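Local coordinates for protein arabinan endo-1,5-alpha-l-arabinosidase A (Cellvibrio cellulosa, PDB 1GYH) that hydrolyses the alpha-1,5-linked arabinofuranosyl bonds of linear arabinan, releasing almost exclusively arabinotriose, and so helps to break down plant cell walls, at residues W52-A66 with Y79-G93. Residues are numbered along the deposited sequence; the frame is centred on the assembly and turned at random.
Sequences WAKRVSPSFDGHLWA and YYSVSAFGKNTSAIG
W65 and S81 face each other as an antiparallel hydrogen-bonded pair. W65 N reaches a lone pair of S81 O at 3.0 Å in a nearly straight bond (168°), while W65 O accepts from both S81 N and S81 OG, the hydroxyl lying 3.0 Å from W65 O and above its carbonyl plane; A129 N also engages S81 OG. Beyond this pair a water carries the link onward, accepting from S83 N and donating to H63 O. Just after the helix, S57 swings OG anti to its own N (chi1 -172°), and S57 OG donates to S83 O at 2.8 Å.

Aromatic contacts gather on W65. S83 CB sits over one face of its six-membered ring, 3.8 Å from the centroid in a CH-pi contact, and W65 CZ2 lies over the centre of the F85 ring, the two planes inclined at 39°.

The apolar contacts centre on V82. Its CG2 meets W52 CH2 and L64 CD2, each at 3.5 Å, and CG1 packs against A53 CB. A91 CB touches W52 CZ3 and V56 CG2.

W52 CZ2 also packs on Y80 CE1 at 3.6 Å. Y80 OH lies at the edge of the W52 ring, and D111 holds both W52 NE1 and Y80 OH.

W52 and the short helix 53-56 thus pack on strands 75-82 and 90-97 of one antiparallel blade, while D61-H63 and G86-K87, probable substrate-binding residues, lie on the adjoining loops and strand end, in the five-bladed beta-propeller of this family 43 enzyme.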
ATOM      1  N   TRP A  52      -1.610 -21.887  -1.201  1.00 13.47           N
ATOM      2  CA  TRP A  52      -2.459 -21.812  -0.032  1.00 13.44           C
ATOM      3  C   TRP A  52      -3.662 -20.856  -0.177  1.00 13.14           C
ATOM      4  O   TRP A  52      -4.492 -20.752   0.746  1.00 13.50           O
ATOM      5  CB  TRP A  52      -1.604 -21.381   1.194  1.00 14.20           C
ATOM      6  CG  TRP A  52      -0.820 -20.078   0.995  1.00 14.46           C
ATOM      7  CD1 TRP A  52       0.472 -19.972   0.560  1.00 14.40           C
ATOM      8  CD2 TRP A  52      -1.294 -18.740   1.176  1.00 14.47           C
ATOM      9  NE1 TRP A  52       0.822 -18.650   0.460  1.00 14.94           N
ATOM     10  CE2 TRP A  52      -0.238 -17.870   0.840  1.00 13.51           C
ATOM     11  CE3 TRP A  52      -2.513 -18.180   1.583  1.00 15.15           C
ATOM     12  CZ2 TRP A  52      -0.352 -16.477   0.915  1.00 14.76           C
ATOM     13  CZ3 TRP A  52      -2.632 -16.790   1.661  1.00 15.89           C
ATOM     14  CH2 TRP A  52      -1.542 -15.952   1.338  1.00 14.68           C
ATOM     15  N   ALA A  53      -3.756 -20.135  -1.287  1.00 12.21           N
ATOM     16  CA  ALA A  53      -4.706 -19.023  -1.377  1.00 12.84           C
ATOM     17  C   ALA A  53      -6.149 -19.485  -1.238  1.00 14.40           C
ATOM     18  O   ALA A  53      -6.919 -18.859  -0.526  1.00 13.33           O
ATOM     19  CB  ALA A  53      -4.562 -18.302  -2.662  1.00 12.75           C
ATOM     20  N   LYS A  54      -6.495 -20.587  -1.929  1.00 15.46           N
ATOM     21  CA  LYS A  54      -7.880 -21.086  -1.915  1.00 16.33           C
ATOM     22  C   LYS A  54      -8.363 -21.542  -0.551  1.00 16.48           C
ATOM     23  O   LYS A  54      -9.558 -21.449  -0.251  1.00 17.12           O
ATOM     24  CB  LYS A  54      -8.093 -22.185  -2.962  1.00 16.56           C
ATOM     25  CG  LYS A  54      -8.310 -21.636  -4.342  1.00 17.98           C
ATOM     26  CD  LYS A  54      -8.801 -22.719  -5.297  1.00 21.63           C
ATOM     27  CE  LYS A  54      -8.958 -22.191  -6.705  1.00 23.43           C
ATOM     28  NZ  LYS A  54      -7.701 -22.314  -7.490  1.00 23.87           N
ATOM     29  N   ARG A  55      -7.460 -21.990   0.305  1.00 16.67           N
ATOM     30  CA  ARG A  55      -7.885 -22.355   1.636  1.00 17.45           C
ATOM     31  C   ARG A  55      -8.215 -21.150   2.507  1.00 16.80           C
ATOM     32  O   ARG A  55      -9.139 -21.213   3.299  1.00 17.57           O
ATOM     33  CB  ARG A  55      -6.920 -23.367   2.269  1.00 19.07           C
ATOM     34  CG  ARG A  55      -6.079 -22.841   3.319  0.50 19.15           C
ATOM     35  CD  ARG A  55      -6.600 -22.960   4.725  0.50 17.57           C
ATOM     36  NE  ARG A  55      -5.535 -22.349   5.484  0.50 16.17           N
ATOM     37  CZ  ARG A  55      -5.580 -21.167   6.015  0.50 12.20           C
ATOM     38  NH1 ARG A  55      -6.704 -20.469   6.012  0.50 12.56           N
ATOM     39  NH2 ARG A  55      -4.508 -20.719   6.619  0.50 12.90           N
ATOM     40  N   VAL A  56      -7.519 -20.031   2.331  1.00 15.14           N
ATOM     41  CA  VAL A  56      -7.888 -18.813   3.016  1.00 14.93           C
ATOM     42  C   VAL A  56      -9.187 -18.226   2.391  1.00 14.39           C
ATOM     43  O   VAL A  56     -10.111 -17.810   3.115  1.00 13.31           O
ATOM     44  CB  VAL A  56      -6.718 -17.768   2.963  1.00 14.31           C
ATOM     45  CG1 VAL A  56      -7.197 -16.393   3.420  1.00 15.38           C
ATOM     46  CG2 VAL A  56      -5.515 -18.242   3.821  1.00 15.00           C
ATOM     47  N   SER A  57      -9.240 -18.194   1.057  1.00 14.95           N
ATOM     48  CA  SER A  57     -10.345 -17.583   0.279  1.00 15.64           C
ATOM     49  C   SER A  57     -10.914 -18.603  -0.732  1.00 15.54           C
ATOM     50  O   SER A  57     -10.431 -18.707  -1.855  1.00 14.40           O
ATOM     51  CB  SER A  57      -9.842 -16.339  -0.470  1.00 15.65           C
ATOM     52  OG  SER A  57     -10.884 -15.606  -1.094  1.00 17.56           O
ATOM     53  N   PRO A  58     -11.893 -19.418  -0.333  1.00 16.79           N
ATOM     54  CA  PRO A  58     -12.386 -20.480  -1.234  1.00 16.95           C
ATOM     55  C   PRO A  58     -12.798 -19.984  -2.638  1.00 17.16           C
ATOM     56  O   PRO A  58     -12.535 -20.696  -3.605  1.00 17.92           O
ATOM     57  CB  PRO A  58     -13.596 -21.094  -0.465  1.00 16.81           C
ATOM     58  CG  PRO A  58     -13.400 -20.741   0.962  1.00 17.52           C
ATOM     59  CD  PRO A  58     -12.566 -19.442   0.979  1.00 16.78           C
ATOM     60  N   SER A  59     -13.391 -18.796  -2.739  1.00 17.72           N
ATOM     61  CA  SER A  59     -13.761 -18.191  -4.038  1.00 19.42           C
ATOM     62  C   SER A  59     -12.670 -17.324  -4.700  1.00 19.34           C
ATOM     63  O   SER A  59     -12.943 -16.563  -5.624  1.00 19.18           O
ATOM     64  CB  SER A  59     -14.989 -17.316  -3.847  1.00 19.85           C
ATOM     65  OG  SER A  59     -14.648 -16.140  -3.121  1.00 24.27           O
ATOM     66  N   PHE A  60     -11.443 -17.437  -4.216  1.00 18.86           N
ATOM     67  CA  PHE A  60     -10.311 -16.705  -4.790  1.00 19.01           C
ATOM     68  C   PHE A  60     -10.325 -16.758  -6.313  1.00 19.96           C
ATOM     69  O   PHE A  60     -10.385 -17.849  -6.871  1.00 19.98           O
ATOM     70  CB  PHE A  60      -9.020 -17.371  -4.321  1.00 18.37           C
ATOM     71  CG  PHE A  60      -7.786 -16.658  -4.770  1.00 16.39           C
ATOM     72  CD1 PHE A  60      -7.538 -15.359  -4.324  1.00 14.11           C
ATOM     73  CD2 PHE A  60      -6.886 -17.262  -5.604  1.00 13.45           C
ATOM     74  CE1 PHE A  60      -6.390 -14.663  -4.727  1.00 12.99           C
ATOM     75  CE2 PHE A  60      -5.740 -16.567  -5.997  1.00 14.59           C
ATOM     76  CZ  PHE A  60      -5.514 -15.262  -5.531  1.00 13.44           C
ATOM     77  N   ASP A  61     -10.242 -15.594  -6.963  1.00 21.41           N
ATOM     78  CA  ASP A  61     -10.245 -15.467  -8.458  1.00 21.61           C
ATOM     79  C   ASP A  61      -8.904 -15.276  -9.148  1.00 21.31           C
ATOM     80  O   ASP A  61      -8.868 -14.960 -10.334  1.00 21.94           O
ATOM     81  CB  ASP A  61     -11.198 -14.347  -8.934  1.00 22.07           C
ATOM     82  CG  ASP A  61     -10.818 -12.959  -8.443  1.00 24.37           C
ATOM     83  OD1 ASP A  61      -9.735 -12.730  -7.839  1.00 26.08           O
ATOM     84  OD2 ASP A  61     -11.573 -11.981  -8.622  1.00 25.59           O
ATOM     85  N   GLY A  62      -7.802 -15.467  -8.440  1.00 19.93           N
ATOM     86  CA  GLY A  62      -6.487 -15.243  -9.010  1.00 19.84           C
ATOM     87  C   GLY A  62      -5.869 -13.845  -8.849  1.00 18.02           C
ATOM     88  O   GLY A  62      -4.680 -13.711  -9.083  1.00 18.48           O
ATOM     89  N   HIS A  63      -6.658 -12.848  -8.464  1.00 15.83           N
ATOM     90  CA  HIS A  63      -6.186 -11.468  -8.270  1.00 16.05           C
ATOM     91  C   HIS A  63      -5.622 -11.263  -6.866  1.00 15.18           C
ATOM     92  O   HIS A  63      -6.341 -11.354  -5.866  1.00 13.81           O
ATOM     93  CB  HIS A  63      -7.298 -10.436  -8.518  1.00 16.24           C
ATOM     94  CG  HIS A  63      -7.748 -10.396  -9.939  1.00 19.88           C
ATOM     95  ND1 HIS A  63      -7.469  -9.345 -10.795  1.00 20.56           N
ATOM     96  CD2 HIS A  63      -8.421 -11.312 -10.671  1.00 20.48           C
ATOM     97  CE1 HIS A  63      -7.963  -9.618 -11.988  1.00 20.66           C
ATOM     98  NE2 HIS A  63      -8.527 -10.812 -11.946  1.00 21.02           N
ATOM     99  N   LEU A  64      -4.318 -10.993  -6.799  1.00 14.96           N
ATOM    100  CA  LEU A  64      -3.666 -10.633  -5.542  1.00 14.09           C
ATOM    101  C   LEU A  64      -3.715  -9.127  -5.355  1.00 14.33           C
ATOM    102  O   LEU A  64      -3.682  -8.381  -6.338  1.00 12.99           O
ATOM    103  CB  LEU A  64      -2.224 -11.151  -5.526  1.00 13.96           C
ATOM    104  CG  LEU A  64      -2.061 -12.673  -5.634  1.00 13.50           C
ATOM    105  CD1 LEU A  64      -0.572 -13.078  -5.833  1.00 13.80           C
ATOM    106  CD2 LEU A  64      -2.628 -13.328  -4.371  1.00 12.95           C
ATOM    107  N   TRP A  65      -3.821  -8.676  -4.098  1.00 13.35           N
ATOM    108  CA  TRP A  65      -4.080  -7.260  -3.823  1.00 14.03           C
ATOM    109  C   TRP A  65      -2.929  -6.584  -3.056  1.00 13.67           C
ATOM    110  O   TRP A  65      -2.297  -7.210  -2.198  1.00 14.18           O
ATOM    111  CB  TRP A  65      -5.297  -7.037  -2.950  1.00 13.90           C
ATOM    112  CG  TRP A  65      -6.681  -7.619  -3.369  1.00 14.81           C
ATOM    113  CD1 TRP A  65      -7.031  -8.256  -4.510  1.00 15.87           C
ATOM    114  CD2 TRP A  65      -7.846  -7.571  -2.554  1.00 13.44           C
ATOM    115  NE1 TRP A  65      -8.359  -8.619  -4.452  1.00 15.87           N
ATOM    116  CE2 TRP A  65      -8.881  -8.191  -3.251  1.00 16.34           C
ATOM    117  CE3 TRP A  65      -8.109  -7.053  -1.286  1.00 15.24           C
ATOM    118  CZ2 TRP A  65     -10.184  -8.315  -2.723  1.00 15.98           C
ATOM    119  CZ3 TRP A  65      -9.432  -7.164  -0.748  1.00 15.61           C
ATOM    120  CH2 TRP A  65     -10.434  -7.801  -1.475  1.00 16.08           C
ATOM    121  N   ALA A  66      -2.743  -5.298  -3.360  1.00 13.79           N
ATOM    122  CA  ALA A  66      -2.023  -4.320  -2.496  1.00 13.76           C
ATOM    123  C   ALA A  66      -0.602  -4.750  -2.118  1.00 12.74           C
ATOM    124  O   ALA A  66      -0.252  -4.927  -0.953  1.00 13.16           O
ATOM    125  CB  ALA A  66      -2.895  -4.003  -1.248  1.00 14.26           C
ATOM    126  N   TYR A  79       5.520  -8.423  -0.570  1.00 14.26           N
ATOM    127  CA  TYR A  79       4.352  -8.748   0.245  1.00 14.98           C
ATOM    128  C   TYR A  79       3.089  -8.569  -0.594  1.00 14.61           C
ATOM    129  O   TYR A  79       3.057  -7.733  -1.471  1.00 14.67           O
ATOM    130  CB  TYR A  79       4.310  -7.877   1.505  1.00 14.73           C
ATOM    131  CG  TYR A  79       5.544  -8.087   2.346  1.00 15.18           C
ATOM    132  CD1 TYR A  79       6.751  -7.405   2.047  1.00 13.20           C
ATOM    133  CD2 TYR A  79       5.546  -8.999   3.396  1.00 13.87           C
ATOM    134  CE1 TYR A  79       7.895  -7.634   2.810  1.00 14.50           C
ATOM    135  CE2 TYR A  79       6.689  -9.241   4.143  1.00 15.07           C
ATOM    136  CZ  TYR A  79       7.845  -8.541   3.867  1.00 14.55           C
ATOM    137  OH  TYR A  79       8.953  -8.805   4.606  1.00 15.31           O
ATOM    138  N   TYR A  80       2.057  -9.387  -0.329  1.00 13.60           N
ATOM    139  CA  TYR A  80       0.866  -9.429  -1.177  1.00 14.12           C
ATOM    140  C   TYR A  80      -0.297  -9.946  -0.314  1.00 13.53           C
ATOM    141  O   TYR A  80      -0.063 -10.600   0.712  1.00 13.07           O
ATOM    142  CB  TYR A  80       1.090 -10.337  -2.429  1.00 12.64           C
ATOM    143  CG  TYR A  80       1.414 -11.794  -2.088  1.00 12.81           C
ATOM    144  CD1 TYR A  80       0.387 -12.700  -1.822  1.00 13.23           C
ATOM    145  CD2 TYR A  80       2.746 -12.239  -1.939  1.00 12.15           C
ATOM    146  CE1 TYR A  80       0.646 -14.010  -1.468  1.00 14.51           C
ATOM    147  CE2 TYR A  80       3.040 -13.551  -1.569  1.00 12.83           C
ATOM    148  CZ  TYR A  80       1.968 -14.451  -1.333  1.00 14.76           C
ATOM    149  OH  TYR A  80       2.178 -15.764  -0.972  1.00 13.79           O
ATOM    150  N   SER A  81      -1.530  -9.635  -0.739  1.00 13.66           N
ATOM    151  CA  SER A  81      -2.752  -9.945   0.027  1.00 12.93           C
ATOM    152  C   SER A  81      -3.639 -10.928  -0.766  1.00 12.98           C
ATOM    153  O   SER A  81      -3.861 -10.757  -1.960  1.00 13.25           O
ATOM    154  CB  SER A  81      -3.552  -8.663   0.337  1.00 12.94           C
ATOM    155  OG  SER A  81      -2.702  -7.588   0.755  1.00 14.05           O
ATOM    156  N   VAL A  82      -4.093 -11.964  -0.080  1.00 12.77           N
ATOM    157  CA  VAL A  82      -5.158 -12.892  -0.552  1.00 12.75           C
ATOM    158  C   VAL A  82      -6.422 -12.573   0.261  1.00 13.47           C
ATOM    159  O   VAL A  82      -6.411 -12.557   1.486  1.00 13.25           O
ATOM    160  CB  VAL A  82      -4.720 -14.336  -0.318  1.00 11.65           C
ATOM    161  CG1 VAL A  82      -5.903 -15.301  -0.479  1.00 13.71           C
ATOM    162  CG2 VAL A  82      -3.583 -14.731  -1.254  1.00 10.85           C
ATOM    163  N   SER A  83      -7.530 -12.305  -0.412  1.00 13.64           N
ATOM    164  CA  SER A  83      -8.735 -11.902   0.291  1.00 14.13           C
ATOM    165  C   SER A  83     -10.014 -12.247  -0.467  1.00 14.32           C
ATOM    166  O   SER A  83      -9.990 -13.005  -1.442  1.00 12.39           O
ATOM    167  CB  SER A  83      -8.670 -10.394   0.556  1.00 15.14           C
ATOM    168  OG  SER A  83      -9.611  -9.980   1.541  1.00 14.84           O
ATOM    169  N   ALA A  84     -11.115 -11.693   0.016  1.00 14.89           N
ATOM    170  CA  ALA A  84     -12.404 -11.754  -0.665  1.00 15.82           C
ATOM    171  C   ALA A  84     -13.186 -10.488  -0.393  1.00 16.28           C
ATOM    172  O   ALA A  84     -13.241  -9.993   0.746  1.00 15.43           O
ATOM    173  CB  ALA A  84     -13.210 -13.008  -0.175  1.00 16.04           C
ATOM    174  N   PHE A  85     -13.817  -9.955  -1.424  1.00 17.28           N
ATOM    175  CA  PHE A  85     -14.496  -8.665  -1.282  1.00 19.18           C
ATOM    176  C   PHE A  85     -15.517  -8.654  -0.167  1.00 17.99           C
ATOM    177  O   PHE A  85     -16.346  -9.558  -0.059  1.00 17.31           O
ATOM    178  CB  PHE A  85     -15.139  -8.218  -2.621  1.00 21.02           C
ATOM    179  CG  PHE A  85     -14.145  -7.550  -3.560  1.00 26.72           C
ATOM    180  CD1 PHE A  85     -13.599  -6.295  -3.236  1.00 31.98           C
ATOM    181  CD2 PHE A  85     -13.708  -8.202  -4.727  1.00 31.78           C
ATOM    182  CE1 PHE A  85     -12.647  -5.667  -4.085  1.00 33.70           C
ATOM    183  CE2 PHE A  85     -12.771  -7.590  -5.604  1.00 33.19           C
ATOM    184  CZ  PHE A  85     -12.240  -6.318  -5.280  1.00 34.08           C
ATOM    185  N   GLY A  86     -15.439  -7.640   0.684  1.00 17.09           N
ATOM    186  CA  GLY A  86     -16.378  -7.489   1.767  1.00 17.31           C
ATOM    187  C   GLY A  86     -16.113  -8.291   3.042  1.00 16.65           C
ATOM    188  O   GLY A  86     -16.855  -8.136   4.017  1.00 18.02           O
ATOM    189  N   LYS A  87     -15.097  -9.152   3.032  1.00 15.17           N
ATOM    190  CA  LYS A  87     -14.838 -10.056   4.136  1.00 14.72           C
ATOM    191  C   LYS A  87     -13.433  -9.942   4.725  1.00 13.74           C
ATOM    192  O   LYS A  87     -12.524  -9.383   4.111  1.00 14.41           O
ATOM    193  CB  LYS A  87     -15.056 -11.478   3.654  1.00 15.27           C
ATOM    194  CG  LYS A  87     -16.477 -11.680   3.110  1.00 17.83           C
ATOM    195  CD  LYS A  87     -16.818 -13.149   3.076  1.00 24.40           C
ATOM    196  CE  LYS A  87     -17.044 -13.667   1.709  1.00 25.85           C
ATOM    197  NZ  LYS A  87     -18.138 -14.653   1.836  1.00 26.80           N
ATOM    198  N   ASN A  88     -13.235 -10.489   5.908  1.00 12.52           N
ATOM    199  CA  ASN A  88     -11.880 -10.513   6.457  1.00 12.50           C
ATOM    200  C   ASN A  88     -11.300 -11.899   6.526  1.00 11.75           C
ATOM    201  O   ASN A  88     -10.496 -12.176   7.387  1.00 12.66           O
ATOM    202  CB  ASN A  88     -11.756  -9.729   7.790  1.00 11.67           C
ATOM    203  CG  ASN A  88     -12.482 -10.383   8.964  1.00 11.60           C
ATOM    204  OD1 ASN A  88     -13.508 -11.072   8.806  1.00 13.29           O
ATOM    205  ND2 ASN A  88     -11.949 -10.147  10.171  1.00 11.59           N
ATOM    206  N   THR A  89     -11.732 -12.772   5.611  1.00 12.73           N
ATOM    207  CA  THR A  89     -11.048 -14.034   5.320  1.00 12.73           C
ATOM    208  C   THR A  89      -9.852 -13.681   4.412  1.00 12.32           C
ATOM    209  O   THR A  89      -9.960 -13.664   3.157  1.00 11.76           O
ATOM    210  CB  THR A  89     -11.960 -15.003   4.585  1.00 13.46           C
ATOM    211  OG1 THR A  89     -12.504 -14.379   3.394  1.00 13.71           O
ATOM    212  CG2 THR A  89     -13.199 -15.436   5.482  1.00 12.46           C
ATOM    213  N   SER A  90      -8.731 -13.352   5.054  1.00 12.76           N
ATOM    214  CA  SER A  90      -7.609 -12.687   4.362  1.00 12.80           C
ATOM    215  C   SER A  90      -6.284 -13.079   4.981  1.00 12.52           C
ATOM    216  O   SER A  90      -6.213 -13.469   6.155  1.00 12.92           O
ATOM    217  CB  SER A  90      -7.693 -11.158   4.481  1.00 12.58           C
ATOM    218  OG  SER A  90      -8.967 -10.662   4.105  1.00 12.34           O
ATOM    219  N   ALA A  91      -5.243 -12.977   4.177  1.00 12.74           N
ATOM    220  CA  ALA A  91      -3.891 -13.213   4.664  1.00 12.85           C
ATOM    221  C   ALA A  91      -2.887 -12.454   3.794  1.00 12.94           C
ATOM    222  O   ALA A  91      -3.083 -12.293   2.559  1.00 12.04           O
ATOM    223  CB  ALA A  91      -3.534 -14.704   4.664  1.00 12.83           C
ATOM    224  N   ILE A  92      -1.813 -12.036   4.463  1.00 12.51           N
ATOM    225  CA  ILE A  92      -0.646 -11.440   3.806  1.00 12.59           C
ATOM    226  C   ILE A  92       0.458 -12.463   3.701  1.00 12.62           C
ATOM    227  O   ILE A  92       0.861 -13.086   4.697  1.00 13.08           O
ATOM    228  CB  ILE A  92      -0.193 -10.166   4.567  1.00 13.57           C
ATOM    229  CG1 ILE A  92      -1.236  -9.072   4.442  1.00 13.82           C
ATOM    230  CG2 ILE A  92       1.151  -9.685   4.027  1.00 13.13           C
ATOM    231  CD1 ILE A  92      -1.152  -7.982   5.564  1.00 13.97           C
ATOM    232  N   GLY A  93       0.911 -12.666   2.471  1.00 12.13           N
ATOM    233  CA  GLY A  93       2.025 -13.519   2.164  1.00 12.02           C
ATOM    234  C   GLY A  93       3.277 -12.728   1.757  1.00 11.43           C
ATOM    235  O   GLY A  93       3.213 -11.525   1.549  1.00 11.86           O
TER
HETATM  236  O   HOH W   1      -9.929 -12.955  -4.928  1.00 45.90           O
HETATM  237  O   HOH W   2      -7.110 -11.521  -3.163  1.00 33.21           O